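Local coordinates for uncharacterized protein (Bacteroides caccae, PDB 4L7A), which is of unknown function but probably acts as a zinc-binding metallopeptidase of the Peptidase_MA clan, at residues Asp24-Glu29 / Lys64-Val69; Gly114-Thr119 / His143-His148; Phe186-Ala191 / Thr203-Thr208. All coordinates share one frame; numbering follows the deposited sequence.

Contact 1: Asp24-Glu29 / Lys64-Val69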
loop_
_atom_site.group_PDB
_atom_site.type_symbol
_atom_site.label_atom_id
_atom_site.label_comp_id
_atom_site.label_asym_id
_atom_site.label_seq_id
_atom_site.Cartn_x
_atom_site.Cartn_y
_atom_site.Cartn_z
ATOM N N ASP A 24 -20.829 8.167 6.931
ATOM C CA ASP A 24 -21.013 6.787 7.398
ATOM C C ASP A 24 -21.770 6.018 6.359
ATOM O O ASP A 24 -21.418 4.910 6.022
ATOM C CB ASP A 24 -21.745 6.694 8.724
ATOM C CG ASP A 24 -20.975 7.318 9.865
ATOM O OD1 ASP A 24 -19.752 7.545 9.758
ATOM O OD2 ASP A 24 -21.619 7.618 10.889
ATOM N N ARG A 25 -22.804 6.636 5.827
ATOM C CA ARG A 25 -23.626 6.002 4.784
ATOM C C ARG A 25 -22.740 5.690 3.571
ATOM O O ARG A 25 -22.768 4.590 3.055
ATOM C CB ARG A 25 -24.856 6.877 4.401
ATOM C CG ARG A 25 -26.173 6.095 4.194
ATOM C CD ARG A 25 -27.376 6.973 3.690
ATOM N NE ARG A 25 -27.404 7.136 2.225
ATOM C CZ ARG A 25 -27.157 8.269 1.564
ATOM N NH1 ARG A 25 -26.887 9.390 2.207
ATOM N NH2 ARG A 25 -27.214 8.284 0.255
ATOM N N TRP A 26 -21.935 6.661 3.138
ATOM C CA TRP A 26 -21.060 6.466 1.986
ATOM C C TRP A 26 -20.060 5.327 2.240
ATOM O O TRP A 26 -19.758 4.554 1.332
ATOM C CB TRP A 26 -20.375 7.777 1.670
ATOM C CG TRP A 26 -19.591 7.764 0.460
ATOM C CD1 TRP A 26 -20.003 8.172 -0.763
ATOM C CD2 TRP A 26 -18.248 7.258 0.287
ATOM N NE1 TRP A 26 -18.996 8.005 -1.675
ATOM C CE2 TRP A 26 -17.899 7.470 -1.063
ATOM C CE3 TRP A 26 -17.294 6.711 1.153
ATOM C CZ2 TRP A 26 -16.653 7.133 -1.589
ATOM C CZ3 TRP A 26 -16.028 6.384 0.639
ATOM C CH2 TRP A 26 -15.727 6.597 -0.721
ATOM N N LEU A 27 -19.544 5.226 3.465
ATOM C CA LEU A 27 -18.571 4.179 3.798
ATOM C C LEU A 27 -19.271 2.805 3.798
ATOM O O LEU A 27 -18.705 1.791 3.320
ATOM C CB LEU A 27 -17.905 4.436 5.134
ATOM C CG LEU A 27 -16.996 5.662 5.097
ATOM C CD1 LEU A 27 -16.636 6.071 6.509
ATOM C CD2 LEU A 27 -15.728 5.379 4.305
ATOM N N LEU A 28 -20.479 2.749 4.330
ATOM C CA LEU A 28 -21.221 1.487 4.280
ATOM C C LEU A 28 -21.298 0.989 2.831
ATOM O O LEU A 28 -21.016 -0.163 2.539
ATOM C CB LEU A 28 -22.607 1.690 4.844
ATOM C CG LEU A 28 -23.589 0.512 4.814
ATOM C CD1 LEU A 28 -23.024 -0.685 5.558
ATOM C CD2 LEU A 28 -24.946 0.908 5.452
ATOM N N GLU A 29 -21.627 1.909 1.931
ATOM C CA GLU A 29 -21.892 1.567 0.554
ATOM C C GLU A 29 -20.617 1.343 -0.265
ATOM O O GLU A 29 -20.621 0.550 -1.172
ATOM C CB GLU A 29 -22.837 2.607 -0.066
ATOM C CG GLU A 29 -24.212 2.663 0.682
ATOM C CD GLU A 29 -25.074 3.879 0.356
ATOM O OE1 GLU A 29 -24.687 4.758 -0.434
ATOM O OE2 GLU A 29 -26.168 3.955 0.912
ATOM N N LYS A 64 -11.578 12.853 1.608
ATOM C CA LYS A 64 -10.713 12.850 0.430
ATOM C C LYS A 64 -9.920 11.585 0.392
ATOM O O LYS A 64 -9.887 10.918 -0.633
ATOM C CB LYS A 64 -9.769 14.037 0.443
ATOM C CG LYS A 64 -10.536 15.332 0.282
ATOM C CD LYS A 64 -9.640 16.510 0.022
ATOM C CE LYS A 64 -10.424 17.774 0.191
ATOM N NZ LYS A 64 -9.518 18.873 -0.100
ATOM N N LEU A 65 -9.333 11.221 1.527
ATOM C CA LEU A 65 -8.517 10.002 1.599
ATOM C C LEU A 65 -9.314 8.722 1.368
ATOM O O LEU A 65 -8.845 7.838 0.675
ATOM C CB LEU A 65 -7.801 9.900 2.927
ATOM C CG LEU A 65 -6.569 10.760 2.941
ATOM C CD1 LEU A 65 -6.076 10.912 4.370
ATOM C CD2 LEU A 65 -5.476 10.089 2.091
ATOM N N ALA A 66 -10.543 8.648 1.892
ATOM C CA ALA A 66 -11.358 7.480 1.628
ATOM C C ALA A 66 -11.614 7.331 0.149
ATOM O O ALA A 66 -11.643 6.217 -0.357
ATOM C CB ALA A 66 -12.651 7.560 2.350
ATOM N N LYS A 67 -11.776 8.417 -0.560
ATOM C CA LYS A 67 -12.039 8.334 -2.008
ATOM C C LYS A 67 -10.759 8.060 -2.820
ATOM O O LYS A 67 -10.802 7.366 -3.854
ATOM C CB LYS A 67 -12.684 9.616 -2.539
ATOM C CG LYS A 67 -14.069 9.892 -1.998
ATOM C CD LYS A 67 -14.788 10.931 -2.823
ATOM C CE LYS A 67 -16.282 11.066 -2.389
ATOM N NZ LYS A 67 -16.906 12.118 -3.200
ATOM N N ILE A 68 -9.638 8.627 -2.381
ATOM C CA ILE A 68 -8.362 8.404 -3.057
ATOM C C ILE A 68 -7.926 6.934 -2.912
ATOM O O ILE A 68 -7.471 6.287 -3.890
ATOM C CB ILE A 68 -7.330 9.383 -2.545
ATOM C CG1 ILE A 68 -7.754 10.788 -3.023
ATOM C CG2 ILE A 68 -5.958 9.056 -3.065
ATOM C CD1 ILE A 68 -6.876 11.928 -2.501
ATOM N N VAL A 69 -8.038 6.424 -1.697
ATOM C CA VAL A 69 -7.667 5.025 -1.387
ATOM C C VAL A 69 -8.496 4.022 -2.208
ATOM O O VAL A 69 -7.971 3.026 -2.727
ATOM C CB VAL A 69 -7.810 4.776 0.102
ATOM C CG1 VAL A 69 -7.665 3.326 0.459
ATOM C CG2 VAL A 69 -6.722 5.554 0.856
#
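The packing of helix 17-35 against helix 59-81 is carried by Trp26 and Leu27 on one side and Ala66 and Lys67 on the other. The two short segments run nearly parallel, at 14°, with axes 11.8 Å apart; such wide spacing is bridged chiefly by the indole. Trp26 has CG anti to its backbone nitrogen (chi1 -173°), which carries the six-membered ring across to the second helix. There CZ3 lies 4.0 Å from Ala66 CB, and CZ2 lies 3.8 Å from Lys67 CG. The extended lysine chain continues past the indole, its CE 4.0 Å from Trp26 CZ2, before NZ is held by the backbone oxygens of Asp266, His269 and Ile270. Leu27 CD2 reaches Ala66 CB at 4.2 Å and also lies in the plane of the indole, at its edge. Replacing Trp26 with an alanine would probably open a gap between the helices, leaving the Lys67 methylenes and the Ala66 methyl without their main partner here. Tyr271, the C-terminal residue, meets the indole edge-to-face, strand 38-40 touches Leu27 and Ala66 through Phe39, and helix 131-153 packs on Leu65, Ile68 and Val69.

Contact 2: Gly114-Thr119 / His143-His148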
loop_
_atom_site.group_PDB
_atom_site.type_symbol
_atom_site.label_atom_id
_atom_site.label_comp_id
_atom_site.label_asym_id
_atom_site.label_seq_id
_atom_site.Cartn_x
_atom_site.Cartn_y
_atom_site.Cartn_z
ATOM N N GLY A 114 -9.531 -11.066 13.015
ATOM C CA GLY A 114 -8.783 -12.142 12.389
ATOM C C GLY A 114 -7.868 -11.826 11.220
ATOM O O GLY A 114 -7.153 -12.720 10.752
ATOM N N GLY A 115 -7.883 -10.596 10.704
ATOM C CA GLY A 115 -6.970 -10.237 9.620
ATOM C C GLY A 115 -6.259 -8.934 9.931
ATOM O O GLY A 115 -6.042 -8.606 11.093
ATOM N N LEU A 116 -5.989 -8.161 8.877
ATOM C CA LEU A 116 -5.140 -6.997 8.953
ATOM C C LEU A 116 -5.879 -5.703 9.294
ATOM O O LEU A 116 -6.960 -5.409 8.736
ATOM C CB LEU A 116 -4.430 -6.796 7.611
ATOM C CG LEU A 116 -3.475 -5.632 7.439
ATOM C CD1 LEU A 116 -2.255 -5.795 8.298
ATOM C CD2 LEU A 116 -3.095 -5.578 6.019
ATOM N N LYS A 117 -5.278 -4.941 10.225
ATOM C CA LYS A 117 -5.636 -3.572 10.453
ATOM C C LYS A 117 -4.530 -2.617 9.953
ATOM O O LYS A 117 -3.368 -2.839 10.220
ATOM C CB LYS A 117 -5.878 -3.365 11.922
ATOM C CG LYS A 117 -6.219 -1.924 12.270
ATOM C CD LYS A 117 -6.621 -1.774 13.719
ATOM C CE LYS A 117 -5.411 -1.517 14.585
ATOM N NZ LYS A 117 -5.632 -1.989 16.008
ATOM N N VAL A 118 -4.901 -1.616 9.168
ATOM C CA VAL A 118 -3.984 -0.559 8.674
ATOM C C VAL A 118 -4.450 0.775 9.268
ATOM O O VAL A 118 -5.621 1.131 9.155
ATOM C CB VAL A 118 -3.986 -0.452 7.148
ATOM C CG1 VAL A 118 -2.953 0.584 6.637
ATOM C CG2 VAL A 118 -3.603 -1.741 6.474
ATOM N N THR A 119 -3.540 1.502 9.876
ATOM C CA THR A 119 -3.819 2.800 10.377
ATOM C C THR A 119 -3.020 3.786 9.580
ATOM O O THR A 119 -1.836 3.594 9.399
ATOM C CB THR A 119 -3.398 2.915 11.842
ATOM O OG1 THR A 119 -4.180 1.994 12.604
ATOM C CG2 THR A 119 -3.623 4.315 12.366
ATOM N N HIS A 143 0.375 -2.067 -0.546
ATOM C CA HIS A 143 0.544 -3.129 -1.533
ATOM C C HIS A 143 1.464 -4.219 -1.031
ATOM O O HIS A 143 1.295 -5.388 -1.350
ATOM C CB HIS A 143 1.045 -2.619 -2.899
ATOM C CG HIS A 143 0.083 -1.704 -3.566
ATOM N ND1 HIS A 143 -1.160 -2.134 -4.002
ATOM C CD2 HIS A 143 0.135 -0.372 -3.814
ATOM C CE1 HIS A 143 -1.818 -1.111 -4.517
ATOM N NE2 HIS A 143 -1.069 -0.024 -4.394
ATOM N N HIS A 144 2.433 -3.857 -0.221
ATOM C CA HIS A 144 3.342 -4.859 0.325
ATOM C C HIS A 144 2.507 -5.827 1.203
ATOM O O HIS A 144 2.603 -7.021 1.070
ATOM C CB HIS A 144 4.489 -4.215 1.121
ATOM C CG HIS A 144 5.306 -5.187 1.924
ATOM N ND1 HIS A 144 6.673 -5.299 1.790
ATOM C CD2 HIS A 144 4.957 -6.062 2.900
ATOM C CE1 HIS A 144 7.127 -6.213 2.637
ATOM N NE2 HIS A 144 6.103 -6.666 3.350
ATOM N N GLU A 145 1.709 -5.295 2.103
ATOM C CA GLU A 145 0.894 -6.115 3.038
ATOM C C GLU A 145 -0.173 -6.905 2.329
ATOM O O GLU A 145 -0.426 -8.055 2.712
ATOM C CB GLU A 145 0.265 -5.233 4.071
ATOM C CG GLU A 145 1.307 -4.568 5.006
ATOM C CD GLU A 145 1.977 -5.580 5.931
ATOM O OE1 GLU A 145 1.263 -6.498 6.442
ATOM O OE2 GLU A 145 3.204 -5.497 6.114
ATOM N N PHE A 146 -0.782 -6.325 1.292
ATOM C CA PHE A 146 -1.758 -7.081 0.521
ATOM C C PHE A 146 -1.101 -8.266 -0.174
ATOM O O PHE A 146 -1.632 -9.367 -0.133
ATOM C CB PHE A 146 -2.544 -6.221 -0.437
ATOM C CG PHE A 146 -3.139 -5.001 0.196
ATOM C CD1 PHE A 146 -3.444 -4.952 1.545
ATOM C CD2 PHE A 146 -3.382 -3.876 -0.564
ATOM C CE1 PHE A 146 -3.974 -3.787 2.108
ATOM C CE2 PHE A 146 -3.935 -2.742 -0.007
ATOM C CZ PHE A 146 -4.218 -2.695 1.321
ATOM N N ALA A 147 0.092 -8.061 -0.705
ATOM C CA ALA A 147 0.801 -9.118 -1.321
ATOM C C ALA A 147 1.107 -10.219 -0.349
ATOM O O ALA A 147 0.967 -11.399 -0.668
ATOM C CB ALA A 147 2.097 -8.595 -1.977
ATOM N N HIS A 148 1.527 -9.864 0.846
ATOM C CA HIS A 148 1.758 -10.837 1.856
ATOM C C HIS A 148 0.525 -11.739 2.208
ATOM O O HIS A 148 0.653 -12.939 2.383
ATOM C CB HIS A 148 2.270 -10.117 3.059
ATOM C CG HIS A 148 2.650 -11.047 4.130
ATOM N ND1 HIS A 148 3.727 -11.900 4.007
ATOM C CD2 HIS A 148 2.067 -11.326 5.325
ATOM C CE1 HIS A 148 3.805 -12.658 5.090
ATOM N NE2 HIS A 148 2.814 -12.324 5.903
#
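Leu116 of strand 115-122 packs on Glu145 and Phe146 of helix 131-153, inside the sequence His144-Glu145-Phe146-Ala147-His148. This is an HExxH motif, the zinc-binding signature of the Peptidase_MA clan, so the contact joins the sheet to the probable active-site helix. The evidence for close packing is apolar. With CG anti to the backbone nitrogen (chi1 -180°), the leucine is carried toward the helix, where CD2 lies 3.9 Å from Glu145 CB and 4.4 Å from Phe146 CE1, approaching the phenyl ring at its edge and near its plane. Val118, two residues along the strand, points the same way; its CG2 stops 4.8 Å from Phe146 CE1 and so only borders the contact.

The carboxylate also comes alongside the leucine. The leucine and glutamate side chains cross at about a right angle, and the glutamate chain is bent at chi2 (-69°), which brings its carboxylate back beside the leucine: OE1 stands 4.0 Å from Leu116 CD1. No hydrogen bond links the two segments, and the touches between them are van der Waals.

Polar bonds hold each element separately. Leu116 and Val118 are tied through their backbones to strand 93-98 and the residue before it, and Lys117 is tied to Gly110 of strand 107-112. On the helix, His148 N donates to His144 O, keeping the two motif histidines one turn apart, while His144 ND1 is hydrogen-bonded to Glu201 of helix 195-208. Phe146 also stacks with Trp73 and touches Cys89 and Pro91. Within the strand, Leu116 CD2 also lies 3.9 Å from Val118 CG2, two methyls side by side.

Contact 3: Phe186-Ala191 / Thr203-Thr208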
loop_
_atom_site.group_PDB
_atom_site.type_symbol
_atom_site.label_atom_id
_atom_site.label_comp_id
_atom_site.label_asym_id
_atom_site.label_seq_id
_atom_site.Cartn_x
_atom_site.Cartn_y
_atom_site.Cartn_z
ATOM N N PHE A 186 18.273 -7.085 -4.720
ATOM C CA PHE A 186 17.255 -6.619 -3.764
ATOM C C PHE A 186 16.797 -5.235 -4.167
ATOM O O PHE A 186 17.645 -4.316 -4.327
ATOM C CB PHE A 186 17.847 -6.561 -2.348
ATOM C CG PHE A 186 18.254 -7.920 -1.801
ATOM C CD1 PHE A 186 17.368 -8.998 -1.853
ATOM C CD2 PHE A 186 19.496 -8.122 -1.270
ATOM C CE1 PHE A 186 17.725 -10.224 -1.375
ATOM C CE2 PHE A 186 19.855 -9.362 -0.790
ATOM C CZ PHE A 186 18.990 -10.414 -0.870
ATOM N N VAL A 187 15.477 -5.069 -4.330
ATOM C CA VAL A 187 14.918 -3.791 -4.724
ATOM C C VAL A 187 14.950 -2.703 -3.656
ATOM O O VAL A 187 14.867 -1.533 -3.987
ATOM C CB VAL A 187 13.480 -3.904 -5.301
ATOM C CG1 VAL A 187 13.501 -4.632 -6.660
ATOM C CG2 VAL A 187 12.490 -4.604 -4.323
ATOM N N THR A 188 15.064 -3.084 -2.392
ATOM C CA THR A 188 15.187 -2.176 -1.268
ATOM C C THR A 188 16.004 -2.872 -0.199
ATOM O O THR A 188 16.153 -4.087 -0.218
ATOM C CB THR A 188 13.796 -1.883 -0.608
ATOM O OG1 THR A 188 13.174 -3.098 -0.163
ATOM C CG2 THR A 188 12.905 -1.177 -1.528
ATOM N N PRO A 189 16.499 -2.134 0.780
ATOM C CA PRO A 189 17.174 -2.801 1.920
ATOM C C PRO A 189 16.310 -3.824 2.598
ATOM O O PRO A 189 16.780 -4.924 2.898
ATOM C CB PRO A 189 17.440 -1.643 2.880
ATOM C CG PRO A 189 17.689 -0.480 1.944
ATOM C CD PRO A 189 16.678 -0.677 0.812
ATOM N N TYR A 190 15.037 -3.489 2.827
ATOM C CA TYR A 190 14.095 -4.415 3.475
ATOM C C TYR A 190 13.848 -5.712 2.710
ATOM O O TYR A 190 13.659 -6.772 3.308
ATOM C CB TYR A 190 12.758 -3.693 3.712
ATOM C CG TYR A 190 11.835 -4.405 4.629
ATOM C CD1 TYR A 190 12.253 -4.841 5.856
ATOM C CD2 TYR A 190 10.523 -4.548 4.328
ATOM C CE1 TYR A 190 11.383 -5.469 6.718
ATOM C CE2 TYR A 190 9.643 -5.199 5.200
ATOM C CZ TYR A 190 10.063 -5.622 6.360
ATOM O OH TYR A 190 9.177 -6.235 7.228
ATOM N N ALA A 191 13.893 -5.643 1.394
ATOM C CA ALA A 191 13.803 -6.852 0.549
ATOM C C ALA A 191 14.958 -7.804 0.777
ATOM O O ALA A 191 14.801 -9.026 0.645
ATOM C CB ALA A 191 13.729 -6.492 -0.896
ATOM N N THR A 203 6.887 -6.977 -5.491
ATOM C CA THR A 203 5.519 -6.716 -5.915
ATOM C C THR A 203 5.081 -5.271 -5.657
ATOM O O THR A 203 4.556 -4.589 -6.547
ATOM C CB THR A 203 4.532 -7.665 -5.149
ATOM O OG1 THR A 203 4.950 -9.037 -5.248
ATOM C CG2 THR A 203 3.116 -7.534 -5.697
ATOM N N ALA A 204 5.315 -4.772 -4.429
ATOM C CA ALA A 204 4.915 -3.436 -4.034
ATOM C C ALA A 204 5.715 -2.347 -4.748
ATOM O O ALA A 204 5.146 -1.280 -5.096
ATOM C CB ALA A 204 5.085 -3.254 -2.553
ATOM N N CYS A 205 7.003 -2.588 -4.934
ATOM C CA CYS A 205 7.822 -1.621 -5.718
ATOM C C CYS A 205 7.402 -1.603 -7.186
ATOM O O CYS A 205 7.230 -0.539 -7.796
ATOM C CB CYS A 205 9.302 -1.915 -5.603
ATOM S SG CYS A 205 9.995 -1.633 -3.926
ATOM N N PHE A 206 7.212 -2.782 -7.759
ATOM C CA PHE A 206 6.814 -2.857 -9.134
ATOM C C PHE A 206 5.484 -2.142 -9.356
ATOM O O PHE A 206 5.343 -1.401 -10.342
ATOM C CB PHE A 206 6.707 -4.307 -9.614
ATOM C CG PHE A 206 6.460 -4.422 -11.082
ATOM C CD1 PHE A 206 7.440 -4.037 -11.990
ATOM C CD2 PHE A 206 5.246 -4.869 -11.554
ATOM C CE1 PHE A 206 7.232 -4.112 -13.377
ATOM C CE2 PHE A 206 5.024 -4.972 -12.934
ATOM C CZ PHE A 206 6.037 -4.589 -13.855
ATOM N N LEU A 207 4.533 -2.303 -8.428
ATOM C CA LEU A 207 3.246 -1.707 -8.618
ATOM C C LEU A 207 3.218 -0.195 -8.418
ATOM O O LEU A 207 2.416 0.442 -9.018
ATOM C CB LEU A 207 2.173 -2.388 -7.732
ATOM C CG LEU A 207 1.826 -3.824 -8.076
ATOM C CD1 LEU A 207 0.702 -4.357 -7.145
ATOM C CD2 LEU A 207 1.373 -3.882 -9.544
ATOM N N THR A 208 4.079 0.360 -7.566
ATOM C CA THR A 208 4.007 1.756 -7.186
ATOM C C THR A 208 5.123 2.656 -7.801
ATOM O O THR A 208 4.874 3.826 -8.035
ATOM C CB THR A 208 4.080 1.956 -5.660
ATOM O OG1 THR A 208 5.298 1.412 -5.133
ATOM C CG2 THR A 208 2.936 1.296 -4.978
#
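Cys205 of helix 195-208 meets Val187 and Thr188 of the preceding loop, the only residues to touch between segments 186-191 and 203-208. Following the helix in sequence, Thr203 comes first; its CB is directed away from the loop, and its backbone oxygen accepts from Leu207 N. Ala204 contributes its carbonyl oxygen, which serves a bond one turn later.

Cys205 makes the contact itself. Its SG lies 3.8 Å from Thr188 CG2 and 3.9 Å from Val187 CG2, and these two methyls are themselves 4.4 Å apart, so the sulfur sits over the notch between them. No hydrogen bond crosses, and the packing is purely van der Waals. The threonine divides its roles between its branches. With chi1 at 58°, CG2 stands anti to the carbonyl carbon and faces the cysteine, while OG1 serves the loop and the helix: it accepts from Ala191 N at 3.1 Å with an N-H...O angle of 151°, an ST motif, and is also hydrogen-bonded to Glu201. The hydroxyl is thus gripped twice and probably fixes which way the methyl faces.

Phe206 swings its ring away from the loop. Thr208 ends the helix; its OG1 donates to Ala204 O at 2.7 Å, with a C=O...O angle of 146°, while its backbone N makes only weak bonds to the last turn. The loop lies along one flank of helix 195-208, with Val187 resting on Val202 and Ala191 on Glu201. Ala204 and Cys205 also touch Lys140 of helix 131-153, while helices 211-244 and 248-260 pack around Phe206, whose ring meets Trp214 edge-to-face.

The contacts follow one another along the chain without overlap. Centres of contacts 1 and 2 lie about 18 Å apart, those of contacts 2 and 3 about 16 Å apart, and those of contacts 1 and 3, about 28 Å apart, fall on opposite sides of the chain's centre. Helix 131-153 is the common element: it carries half of contact 2, packs on segment 64-69 and touches segment 203-208, with His143 CD2 3.5 Å from Thr208 CG2. Glu201 adds a polar connection, its carboxylate bonding both Thr188 of contact 3 and His144 of contact 2. Contact 3 is thus linked to an HExxH histidine, consistent with a place near the probable zinc site; contact 1 is more distant packing.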